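Local coordinates for protein alpha-1,2-mannosyltransferase (Ktr4), putative (Neosartorya fumigata, PDB 7BOP) that belongs to the fungal mannosyltransferase family with the GT-A fold and holds guanosine-5'-diphosphate together with a manganese ion, at residues N143-F147 with D163-H168; V231-P236 with A270-Y274; E134-P139 with Q169-W173. All coordinates share one frame. Numbering follows the deposited sequence.

In the fold
Following the chain from its N terminus, contact 3 opens first, where the short helix 133-136 follows strand 126-130 of the mixed sheet. Residues 143-147, which begin helix 144-157, open contact 1. The chain then returns as helix 165-177: its first turn and the loop before it (163-168) close contact 1, and the next residues, 169-173, close contact 3. Contact 1 thus lies within the larger loop of contact 3; the two touch through M144, L165 and P138, and both reach GDP. Contact 2 comes later, in series, its centre about 20 Å from that of contact 1, and joins the start of helix 234-244 to the end of helix 265-270.

Contact 1 (N143-F147 with D163-H168). With GDP (guanosine-5'-diphosphate), chain H.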
loop_
_atom_site.group_PDB
_atom_site.type_symbol
_atom_site.label_atom_id
_atom_site.label_comp_id
_atom_site.label_asym_id
_atom_site.label_seq_id
_atom_site.Cartn_x
_atom_site.Cartn_y
_atom_site.Cartn_z
ATOM N N ASN A 143 19.696 -19.124 1.419
ATOM C CA ASN A 143 19.835 -20.526 1.040
ATOM C C ASN A 143 18.519 -21.012 0.430
ATOM O O ASN A 143 17.485 -21.024 1.106
ATOM C CB ASN A 143 20.206 -21.359 2.266
ATOM C CG ASN A 143 20.490 -22.809 1.925
ATOM O OD1 ASN A 143 19.575 -23.601 1.695
ATOM N ND2 ASN A 143 21.764 -23.162 1.891
ATOM N N MET A 144 18.561 -21.434 -0.830
ATOM C CA MET A 144 17.346 -21.828 -1.542
ATOM C C MET A 144 16.739 -23.142 -1.053
ATOM O O MET A 144 15.529 -23.317 -1.184
ATOM C CB MET A 144 17.565 -21.861 -3.065
ATOM C CG MET A 144 17.928 -20.511 -3.673
ATOM S SD MET A 144 16.807 -19.167 -3.193
ATOM C CE MET A 144 15.336 -19.724 -4.042
ATOM N N GLU A 145 17.545 -24.059 -0.502
ATOM C CA GLU A 145 16.987 -25.272 0.132
ATOM C C GLU A 145 16.173 -24.954 1.388
ATOM O O GLU A 145 15.113 -25.542 1.602
ATOM C CB GLU A 145 18.060 -26.319 0.467
ATOM C CG GLU A 145 18.154 -27.422 -0.572
ATOM C CD GLU A 145 19.283 -28.408 -0.305
ATOM O OE1 GLU A 145 19.462 -28.833 0.862
ATOM O OE2 GLU A 145 19.987 -28.764 -1.279
ATOM N N LEU A 146 16.678 -24.044 2.214
ATOM C CA LEU A 146 15.925 -23.543 3.371
ATOM C C LEU A 146 14.648 -22.826 2.930
ATOM O O LEU A 146 13.591 -23.010 3.543
ATOM C CB LEU A 146 16.775 -22.592 4.222
ATOM C CG LEU A 146 17.967 -23.173 4.987
ATOM C CD1 LEU A 146 18.643 -22.060 5.778
ATOM C CD2 LEU A 146 17.548 -24.303 5.915
ATOM N N PHE A 147 14.745 -22.013 1.875
ATOM C CA PHE A 147 13.553 -21.403 1.286
ATOM C C PHE A 147 12.492 -22.456 0.927
ATOM O O PHE A 147 11.326 -22.313 1.296
ATOM C CB PHE A 147 13.878 -20.550 0.044
ATOM C CG PHE A 147 12.666 -20.243 -0.782
ATOM C CD1 PHE A 147 11.770 -19.272 -0.361
ATOM C CD2 PHE A 147 12.365 -20.984 -1.924
ATOM C CE1 PHE A 147 10.615 -19.015 -1.077
ATOM C CE2 PHE A 147 11.205 -20.732 -2.647
ATOM C CZ PHE A 147 10.330 -19.744 -2.219
ATOM N N ASP A 163 2.779 -21.745 -2.243
ATOM C CA ASP A 163 3.888 -20.794 -2.245
ATOM C C ASP A 163 4.499 -20.618 -3.636
ATOM O O ASP A 163 4.595 -21.570 -4.396
ATOM C CB ASP A 163 4.961 -21.226 -1.251
ATOM C CG ASP A 163 5.983 -20.145 -1.010
ATOM O OD1 ASP A 163 6.945 -20.044 -1.807
ATOM O OD2 ASP A 163 5.823 -19.381 -0.034
ATOM N N LYS A 164 4.890 -19.386 -3.949
ATOM C CA LYS A 164 5.624 -19.066 -5.176
ATOM C C LYS A 164 6.782 -18.168 -4.802
ATOM O O LYS A 164 6.576 -17.172 -4.101
ATOM C CB LYS A 164 4.731 -18.278 -6.138
ATOM C CG LYS A 164 3.693 -19.095 -6.889
ATOM C CD LYS A 164 2.298 -18.460 -6.849
ATOM C CE LYS A 164 1.661 -18.313 -8.229
ATOM N NZ LYS A 164 1.741 -19.534 -9.091
ATOM N N LEU A 165 7.979 -18.482 -5.299
ATOM C CA LEU A 165 9.153 -17.642 -5.055
ATOM C C LEU A 165 8.909 -16.203 -5.512
ATOM O O LEU A 165 9.324 -15.268 -4.842
ATOM C CB LEU A 165 10.398 -18.207 -5.756
ATOM C CG LEU A 165 11.694 -17.383 -5.626
ATOM C CD1 LEU A 165 12.107 -17.188 -4.172
ATOM C CD2 LEU A 165 12.810 -18.049 -6.418
ATOM N N SER A 166 8.229 -16.045 -6.645
ATOM C CA SER A 166 7.937 -14.726 -7.202
ATOM C C SER A 166 7.153 -13.818 -6.245
ATOM O O SER A 166 7.380 -12.606 -6.217
ATOM C CB SER A 166 7.208 -14.862 -8.540
ATOM O OG SER A 166 5.961 -15.502 -8.392
ATOM N N TYR A 167 6.261 -14.399 -5.442
ATOM C CA TYR A 167 5.520 -13.613 -4.465
ATOM C C TYR A 167 6.465 -12.990 -3.444
ATOM O O TYR A 167 6.332 -11.804 -3.105
ATOM C CB TYR A 167 4.435 -14.439 -3.754
ATOM C CG TYR A 167 3.442 -13.545 -3.071
ATOM C CD1 TYR A 167 2.368 -13.002 -3.778
ATOM C CD2 TYR A 167 3.596 -13.186 -1.730
ATOM C CE1 TYR A 167 1.461 -12.156 -3.164
ATOM C CE2 TYR A 167 2.689 -12.338 -1.108
ATOM C CZ TYR A 167 1.628 -11.823 -1.833
ATOM O OH TYR A 167 0.724 -10.982 -1.240
ATOM N N HIS A 168 7.429 -13.786 -2.980
ATOM C CA HIS A 168 8.436 -13.313 -2.032
ATOM C C HIS A 168 9.299 -12.221 -2.681
ATOM O O HIS A 168 9.621 -11.218 -2.049
ATOM C CB HIS A 168 9.343 -14.453 -1.551
ATOM C CG HIS A 168 8.640 -15.541 -0.791
ATOM N ND1 HIS A 168 8.755 -15.694 0.572
ATOM C CD2 HIS A 168 7.858 -16.560 -1.215
ATOM C CE1 HIS A 168 8.059 -16.750 0.956
ATOM N NE2 HIS A 168 7.500 -17.289 -0.108
HETATM P PB GDP H . -2.009 -9.964 -4.008
HETATM O O1B GDP H . -2.914 -11.134 -4.267
HETATM O O2B GDP H . -2.608 -8.602 -4.402
HETATM O O3B GDP H . -1.322 -9.949 -2.657
HETATM O O3A GDP H . -0.803 -10.277 -5.053
HETATM P PA GDP H . -0.779 -9.880 -6.626
HETATM O O1A GDP H . -0.648 -11.129 -7.464
HETATM O O2A GDP H . -1.902 -8.851 -6.887
HETATM O "O5'" GDP H . 0.671 -9.182 -6.623
HETATM C "C5'" GDP H . 0.866 -7.883 -6.064
HETATM C "C4'" GDP H . 1.349 -6.916 -7.142
HETATM O "O4'" GDP H . 2.619 -7.357 -7.633
HETATM C "C3'" GDP H . 0.457 -6.847 -8.373
HETATM O "O3'" GDP H . 0.568 -5.519 -8.910
HETATM C "C2'" GDP H . 1.026 -7.893 -9.318
HETATM O "O2'" GDP H . 0.777 -7.576 -10.687
HETATM C "C1'" GDP H . 2.512 -7.836 -8.977
HETATM N N9 GDP H . 3.300 -9.090 -9.055
HETATM C C8 GDP H . 3.266 -10.179 -8.238
HETATM N N7 GDP H . 4.195 -11.085 -8.625
HETATM C C5 GDP H . 4.844 -10.578 -9.691
HETATM C C6 GDP H . 5.937 -11.002 -10.593
HETATM O O6 GDP H . 6.470 -12.109 -10.414
HETATM N N1 GDP H . 6.326 -10.173 -11.584
HETATM C C2 GDP H . 5.750 -8.958 -11.772
HETATM N N2 GDP H . 6.162 -8.151 -12.783
HETATM N N3 GDP H . 4.736 -8.514 -10.988
HETATM C C4 GDP H . 4.263 -9.260 -9.959
#
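N143 opens the first segment as the N-cap of helix 144-157: its OD1 accepts the backbone N of L146 at 3.0 Å, while its own N is bonded to the hydroxyl of Y311. One residue on, M144 leaves the helix sideways, but three m rotamers in a row curl the thioether round until M144 CE sits 3.9 Å from L165 CD2. F147 makes the main contact. With chi1 near t, its ring projects straight across, and L165 CD1 lies over one face, 3.9 Å from the ring centroid, in a CH-pi contact. The edge of the same ring meets the face of H168 in a T-shaped pair, centroids 5.1 Å apart and planes at 86°; F147 CZ also comes within 3.4 Å of D163 OD1. H168 is held in place by polar bonds: its NE2 donates to D163 OD2 at 2.7 Å, an oxygen that Y161 OH also reaches, and its ND1 is hydrogen-bonded to the carbonyl of F309. Helix 308-311 packs alongside through F310. One turn of helix 165-177 therefore serves two neighbours, because Y167 OH donates to GDP O3B at 2.7 Å and S166 CB lies 3.4 Å from GDP O6: this is a helix-helix packing contact beside the nucleotide pocket of a GT-A fold.

Contact 2 (V231-P236 with A270-Y274); sequences VPTLWP and AANGY
At the apolar centre, Y274 and W235 meet at the roots of their side chains, W235 CB 3.5 Å from Y274 CB and their CA atoms 5.7 Å apart. Both use chi1 near t. The W235 indole (chi2 -113°) lays one face over the backbone of 273-274, at Y274 N and G273 C, the latter 3.6 Å from W235 CD1. Beside them V231 CG2 lies 4.3 Å from A271 CB and 4.5 Å from Y274 CD2, and L234 CD2 is 4.5 Å from Y274 CE2; P318 and I322 of helix 316-327 close over L234 and Y274. The second point of register is P232 to A271, 4.6 Å between CA atoms.

Build 231-233 as a loop leading into helix 234-244, with L234 N bonded to V231 O at 3.1 Å. T233 takes the N-cap position, though its side chain does not cap: OG1 is bonded to E312. Residues 271-274 form a type I' turn, with N272 at phi/psi 57/48 and G273 at 109/-16. N272 is also the C-prime residue of the Schellman motif that ends helix 265-270. Glycine suits position 273: a CB there would stand 2.8 Å from W235 CD1.

Toward the solvent, P236 CG packs on N272 CB at 3.9 Å, and N272 (chi1 m) donates from ND2 to P232 O at 2.7 Å. Between the two backbones, one water donates to V231 O and A271 O, each 2.7 Å away, while accepting from W235 N at 2.9 Å. Every protein acceptor in these polar links is a main-chain carbonyl, so the join of one helix start to another helix end is written largely in backbone chemistry.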
loop_
_atom_site.group_PDB
_atom_site.type_symbol
_atom_site.label_atom_id
_atom_site.label_comp_id
_atom_site.label_asym_id
_atom_site.label_seq_id
_atom_site.Cartn_x
_atom_site.Cartn_y
_atom_site.Cartn_z
ATOM N N VAL A 231 4.357 -13.887 9.127
ATOM C CA VAL A 231 5.224 -12.896 9.789
ATOM C C VAL A 231 5.688 -13.250 11.221
ATOM O O VAL A 231 5.913 -12.347 12.014
ATOM C CB VAL A 231 4.548 -11.493 9.805
ATOM C CG1 VAL A 231 4.413 -10.935 8.393
ATOM C CG2 VAL A 231 3.181 -11.531 10.489
ATOM N N PRO A 232 5.878 -14.550 11.551
ATOM C CA PRO A 232 6.116 -14.830 12.974
ATOM C C PRO A 232 7.353 -14.174 13.624
ATOM O O PRO A 232 7.265 -13.793 14.780
ATOM C CB PRO A 232 6.187 -16.366 13.030
ATOM C CG PRO A 232 6.539 -16.779 11.656
ATOM C CD PRO A 232 5.833 -15.795 10.769
ATOM N N THR A 233 8.466 -14.018 12.910
ATOM C CA THR A 233 9.646 -13.339 13.487
ATOM C C THR A 233 9.830 -11.878 13.054
ATOM O O THR A 233 10.844 -11.259 13.391
ATOM C CB THR A 233 10.965 -14.112 13.235
ATOM O OG1 THR A 233 11.245 -14.187 11.832
ATOM C CG2 THR A 233 10.895 -15.517 13.822
ATOM N N LEU A 234 8.854 -11.312 12.345
ATOM C CA LEU A 234 8.973 -9.928 11.864
ATOM C C LEU A 234 9.100 -8.950 13.026
ATOM O O LEU A 234 10.017 -8.128 13.044
ATOM C CB LEU A 234 7.788 -9.549 10.965
ATOM C CG LEU A 234 7.771 -8.130 10.387
ATOM C CD1 LEU A 234 9.091 -7.803 9.688
ATOM C CD2 LEU A 234 6.598 -8.002 9.426
ATOM N N TRP A 235 8.214 -9.056 14.009
ATOM C CA TRP A 235 8.267 -8.158 15.165
ATOM C C TRP A 235 9.493 -8.402 16.054
ATOM O O TRP A 235 10.150 -7.433 16.474
ATOM C CB TRP A 235 6.965 -8.188 15.969
ATOM C CG TRP A 235 6.876 -7.101 17.000
ATOM C CD1 TRP A 235 6.875 -7.254 18.350
ATOM C CD2 TRP A 235 6.803 -5.697 16.759
ATOM N NE1 TRP A 235 6.799 -6.036 18.971
ATOM C CE2 TRP A 235 6.759 -5.059 18.017
ATOM C CE3 TRP A 235 6.755 -4.912 15.600
ATOM C CZ2 TRP A 235 6.670 -3.675 18.149
ATOM C CZ3 TRP A 235 6.671 -3.542 15.732
ATOM C CH2 TRP A 235 6.629 -2.934 16.996
ATOM N N PRO A 236 9.815 -9.683 16.345
ATOM C CA PRO A 236 11.080 -9.942 17.032
ATOM C C PRO A 236 12.299 -9.314 16.331
ATOM O O PRO A 236 13.123 -8.693 17.000
ATOM C CB PRO A 236 11.155 -11.462 17.044
ATOM C CG PRO A 236 9.723 -11.865 17.214
ATOM C CD PRO A 236 8.934 -10.871 16.387
ATOM N N ALA A 270 0.234 -14.850 18.137
ATOM C CA ALA A 270 0.796 -15.683 17.067
ATOM C C ALA A 270 1.904 -14.958 16.276
ATOM O O ALA A 270 2.817 -15.594 15.749
ATOM C CB ALA A 270 -0.312 -16.161 16.120
ATOM N N ALA A 271 1.825 -13.632 16.213
ATOM C CA ALA A 271 2.842 -12.823 15.536
ATOM C C ALA A 271 3.843 -12.229 16.531
ATOM O O ALA A 271 4.576 -11.298 16.203
ATOM C CB ALA A 271 2.157 -11.735 14.704
ATOM N N ASN A 272 3.853 -12.762 17.761
ATOM C CA ASN A 272 4.877 -12.474 18.768
ATOM C C ASN A 272 5.024 -10.993 19.110
ATOM O O ASN A 272 6.137 -10.452 19.133
ATOM C CB ASN A 272 6.210 -13.089 18.329
ATOM C CG ASN A 272 6.114 -14.589 18.189
ATOM O OD1 ASN A 272 5.795 -15.269 19.151
ATOM N ND2 ASN A 272 6.326 -15.106 16.988
ATOM N N GLY A 273 3.883 -10.353 19.363
ATOM C CA GLY A 273 3.837 -8.967 19.820
ATOM C C GLY A 273 3.329 -7.935 18.822
ATOM O O GLY A 273 3.016 -6.825 19.217
ATOM N N TYR A 274 3.269 -8.286 17.541
ATOM C CA TYR A 274 2.733 -7.408 16.485
ATOM C C TYR A 274 1.257 -7.750 16.226
ATOM O O TYR A 274 0.907 -8.913 16.093
ATOM C CB TYR A 274 3.601 -7.550 15.233
ATOM C CG TYR A 274 3.099 -6.950 13.946
ATOM C CD1 TYR A 274 2.597 -5.648 13.903
ATOM C CD2 TYR A 274 3.193 -7.659 12.736
ATOM C CE1 TYR A 274 2.163 -5.087 12.713
ATOM C CE2 TYR A 274 2.773 -7.093 11.536
ATOM C CZ TYR A 274 2.248 -5.813 11.531
ATOM O OH TYR A 274 1.794 -5.232 10.367
HETATM O O HOH W 1 5.703 -10.446 13.909
#

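Contact 3 (E134-P139 with Q169-W173). With GDP (guanosine-5'-diphosphate), chain H.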
loop_
_atom_site.group_PDB
_atom_site.type_symbol
_atom_site.label_atom_id
_atom_site.label_comp_id
_atom_site.label_asym_id
_atom_site.label_seq_id
_atom_site.Cartn_x
_atom_site.Cartn_y
_atom_site.Cartn_z
ATOM N N GLU A 134 19.619 -7.536 -9.890
ATOM C CA GLU A 134 20.066 -7.297 -8.509
ATOM C C GLU A 134 18.966 -6.797 -7.544
ATOM O O GLU A 134 19.134 -6.883 -6.329
ATOM C CB GLU A 134 21.290 -6.355 -8.473
ATOM C CG GLU A 134 21.041 -4.904 -8.891
ATOM C CD GLU A 134 21.417 -4.582 -10.339
ATOM O OE1 GLU A 134 21.323 -5.477 -11.223
ATOM O OE2 GLU A 134 21.789 -3.406 -10.589
ATOM N N HIS A 135 17.868 -6.259 -8.083
ATOM C CA HIS A 135 16.702 -5.853 -7.287
ATOM C C HIS A 135 15.592 -6.902 -7.226
ATOM O O HIS A 135 14.590 -6.680 -6.546
ATOM C CB HIS A 135 16.100 -4.560 -7.848
ATOM C CG HIS A 135 16.971 -3.360 -7.682
ATOM N ND1 HIS A 135 16.678 -2.149 -8.268
ATOM C CD2 HIS A 135 18.127 -3.180 -7.000
ATOM C CE1 HIS A 135 17.610 -1.271 -7.946
ATOM N NE2 HIS A 135 18.504 -1.873 -7.182
ATOM N N TRP A 136 15.753 -8.014 -7.941
ATOM C CA TRP A 136 14.724 -9.051 -8.067
ATOM C C TRP A 136 15.189 -10.418 -7.590
ATOM O O TRP A 136 14.453 -11.094 -6.871
ATOM C CB TRP A 136 14.263 -9.178 -9.521
ATOM C CG TRP A 136 13.030 -10.020 -9.691
ATOM C CD1 TRP A 136 12.946 -11.256 -10.258
ATOM C CD2 TRP A 136 11.701 -9.671 -9.285
ATOM N NE1 TRP A 136 11.641 -11.702 -10.232
ATOM C CE2 TRP A 136 10.858 -10.746 -9.641
ATOM C CE3 TRP A 136 11.140 -8.550 -8.657
ATOM C CZ2 TRP A 136 9.481 -10.738 -9.385
ATOM C CZ3 TRP A 136 9.765 -8.538 -8.406
ATOM C CH2 TRP A 136 8.955 -9.634 -8.767
ATOM N N ASP A 137 16.378 -10.847 -8.027
ATOM C CA ASP A 137 16.937 -12.139 -7.599
ATOM C C ASP A 137 17.119 -12.169 -6.087
ATOM O O ASP A 137 17.469 -11.148 -5.496
ATOM C CB ASP A 137 18.301 -12.414 -8.253
ATOM C CG ASP A 137 18.212 -12.658 -9.758
ATOM O OD1 ASP A 137 17.103 -12.796 -10.311
ATOM O OD2 ASP A 137 19.282 -12.701 -10.392
ATOM N N PRO A 138 16.899 -13.336 -5.453
ATOM C CA PRO A 138 17.181 -13.386 -4.021
ATOM C C PRO A 138 18.651 -13.068 -3.758
ATOM O O PRO A 138 19.489 -13.439 -4.568
ATOM C CB PRO A 138 16.867 -14.839 -3.645
ATOM C CG PRO A 138 15.922 -15.317 -4.696
ATOM C CD PRO A 138 16.315 -14.597 -5.950
ATOM N N PRO A 139 18.963 -12.366 -2.661
ATOM C CA PRO A 139 20.371 -12.066 -2.391
ATOM C C PRO A 139 21.218 -13.318 -2.108
ATOM O O PRO A 139 20.684 -14.370 -1.719
ATOM C CB PRO A 139 20.328 -11.148 -1.169
ATOM C CG PRO A 139 18.980 -11.304 -0.575
ATOM C CD PRO A 139 18.061 -11.897 -1.595
ATOM N N GLN A 169 9.666 -12.423 -3.944
ATOM C CA GLN A 169 10.471 -11.426 -4.667
ATOM C C GLN A 169 9.710 -10.103 -4.825
ATOM O O GLN A 169 10.282 -9.029 -4.665
ATOM C CB GLN A 169 10.898 -11.967 -6.031
ATOM C CG GLN A 169 11.868 -13.132 -5.925
ATOM C CD GLN A 169 12.108 -13.787 -7.268
ATOM O OE1 GLN A 169 11.273 -14.545 -7.747
ATOM N NE2 GLN A 169 13.244 -13.484 -7.891
ATOM N N MET A 170 8.415 -10.202 -5.112
ATOM C CA MET A 170 7.537 -9.036 -5.188
ATOM C C MET A 170 7.460 -8.293 -3.855
ATOM O O MET A 170 7.575 -7.072 -3.824
ATOM C CB MET A 170 6.146 -9.453 -5.683
ATOM C CG MET A 170 5.130 -8.327 -5.714
ATOM S SD MET A 170 4.345 -8.039 -4.115
ATOM C CE MET A 170 3.422 -9.562 -3.917
ATOM N N CYS A 171 7.281 -9.023 -2.760
ATOM C CA CYS A 171 7.206 -8.404 -1.435
ATOM C C CYS A 171 8.494 -7.667 -1.077
ATOM O O CYS A 171 8.465 -6.551 -0.555
ATOM C CB CYS A 171 6.896 -9.448 -0.360
ATOM S SG CYS A 171 5.207 -10.100 -0.441
ATOM N N ARG A 172 9.618 -8.306 -1.354
ATOM C CA ARG A 172 10.931 -7.698 -1.140
ATOM C C ARG A 172 11.123 -6.455 -2.021
ATOM O O ARG A 172 11.599 -5.417 -1.543
ATOM C CB ARG A 172 12.029 -8.722 -1.407
ATOM C CG ARG A 172 13.437 -8.180 -1.273
ATOM C CD ARG A 172 14.452 -9.294 -1.374
ATOM N NE ARG A 172 15.793 -8.762 -1.173
ATOM C CZ ARG A 172 16.636 -8.377 -2.132
ATOM N NH1 ARG A 172 16.335 -8.477 -3.431
ATOM N NH2 ARG A 172 17.822 -7.893 -1.782
ATOM N N TRP A 173 10.703 -6.548 -3.280
ATOM C CA TRP A 173 10.824 -5.421 -4.209
ATOM C C TRP A 173 10.018 -4.201 -3.746
ATOM O O TRP A 173 10.540 -3.081 -3.710
ATOM C CB TRP A 173 10.411 -5.811 -5.623
ATOM C CG TRP A 173 10.720 -4.717 -6.615
ATOM C CD1 TRP A 173 11.938 -4.435 -7.160
ATOM C CD2 TRP A 173 9.811 -3.751 -7.146
ATOM N NE1 TRP A 173 11.847 -3.357 -8.001
ATOM C CE2 TRP A 173 10.555 -2.914 -8.016
ATOM C CE3 TRP A 173 8.444 -3.503 -6.973
ATOM C CZ2 TRP A 173 9.974 -1.865 -8.723
ATOM C CZ3 TRP A 173 7.863 -2.455 -7.676
ATOM C CH2 TRP A 173 8.634 -1.649 -8.549
HETATM P PB GDP H . -2.009 -9.964 -4.008
HETATM O O1B GDP H . -2.914 -11.134 -4.267
HETATM O O2B GDP H . -2.608 -8.602 -4.402
HETATM O O3B GDP H . -1.322 -9.949 -2.657
HETATM O O3A GDP H . -0.803 -10.277 -5.053
HETATM P PA GDP H . -0.779 -9.880 -6.626
HETATM O O1A GDP H . -0.648 -11.129 -7.464
HETATM O O2A GDP H . -1.902 -8.851 -6.887
HETATM O "O5'" GDP H . 0.671 -9.182 -6.623
HETATM C "C5'" GDP H . 0.866 -7.883 -6.064
HETATM C "C4'" GDP H . 1.349 -6.916 -7.142
HETATM O "O4'" GDP H . 2.619 -7.357 -7.633
HETATM C "C3'" GDP H . 0.457 -6.847 -8.373
HETATM O "O3'" GDP H . 0.568 -5.519 -8.910
HETATM C "C2'" GDP H . 1.026 -7.893 -9.318
HETATM O "O2'" GDP H . 0.777 -7.576 -10.687
HETATM C "C1'" GDP H . 2.512 -7.836 -8.977
HETATM N N9 GDP H . 3.300 -9.090 -9.055
HETATM C C8 GDP H . 3.266 -10.179 -8.238
HETATM N N7 GDP H . 4.195 -11.085 -8.625
HETATM C C5 GDP H . 4.844 -10.578 -9.691
HETATM C C6 GDP H . 5.937 -11.002 -10.593
HETATM O O6 GDP H . 6.470 -12.109 -10.414
HETATM N N1 GDP H . 6.326 -10.173 -11.584
HETATM C C2 GDP H . 5.750 -8.958 -11.772
HETATM N N2 GDP H . 6.162 -8.151 -12.783
HETATM N N3 GDP H . 4.736 -8.514 -10.988
HETATM C C4 GDP H . 4.263 -9.260 -9.959
HETATM O O HOH W 2 14.009 -1.517 -8.456
HETATM O O HOH W 3 13.098 -8.646 -4.828
HETATM O O HOH W 4 10.774 -14.335 -10.607
HETATM O O HOH W 5 14.708 -14.355 -10.202
#
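This is a partly buried packing contact in a GT-A fold, setting the short, weakly bonded helix 133-136 and the extended D137-P139 segment after it against the middle of helix 165-177, beside the GDP pocket. W136 is central to it. Q169 CB stands 3.8 Å from the centroid of its six-membered ring, 12° off the normal, a CH-pi contact, while W136 CH2 and CZ3 reach M170 CB at 4.2 Å and W173 CB at 3.9 Å. The indole edge, through W136 CZ2, approaches GDP O6 to 3.5 Å, and M170 CG lies 3.3 Å from GDP O4', so residues from both segments line the pocket. Farther out, P139 CG lies over one face of the R172 guanidinium, 3.8 Å from NH2; the charge itself is paired with D304 through R172 NE. Water fills the gaps: one molecule joins H135 ND1 (2.7 Å) to W173 NE1 (2.9 Å), another D137 OD1 to Q169 NE2, both at 2.9 Å, and a third accepts a hydrogen bond from W136 NE1 at 2.8 Å and donates to Q169 OE1 at 2.9 Å. The direct polar bond between the segments runs from Q169 NE2 to W136 O, at 2.9 Å with an N-H...O angle of 152°.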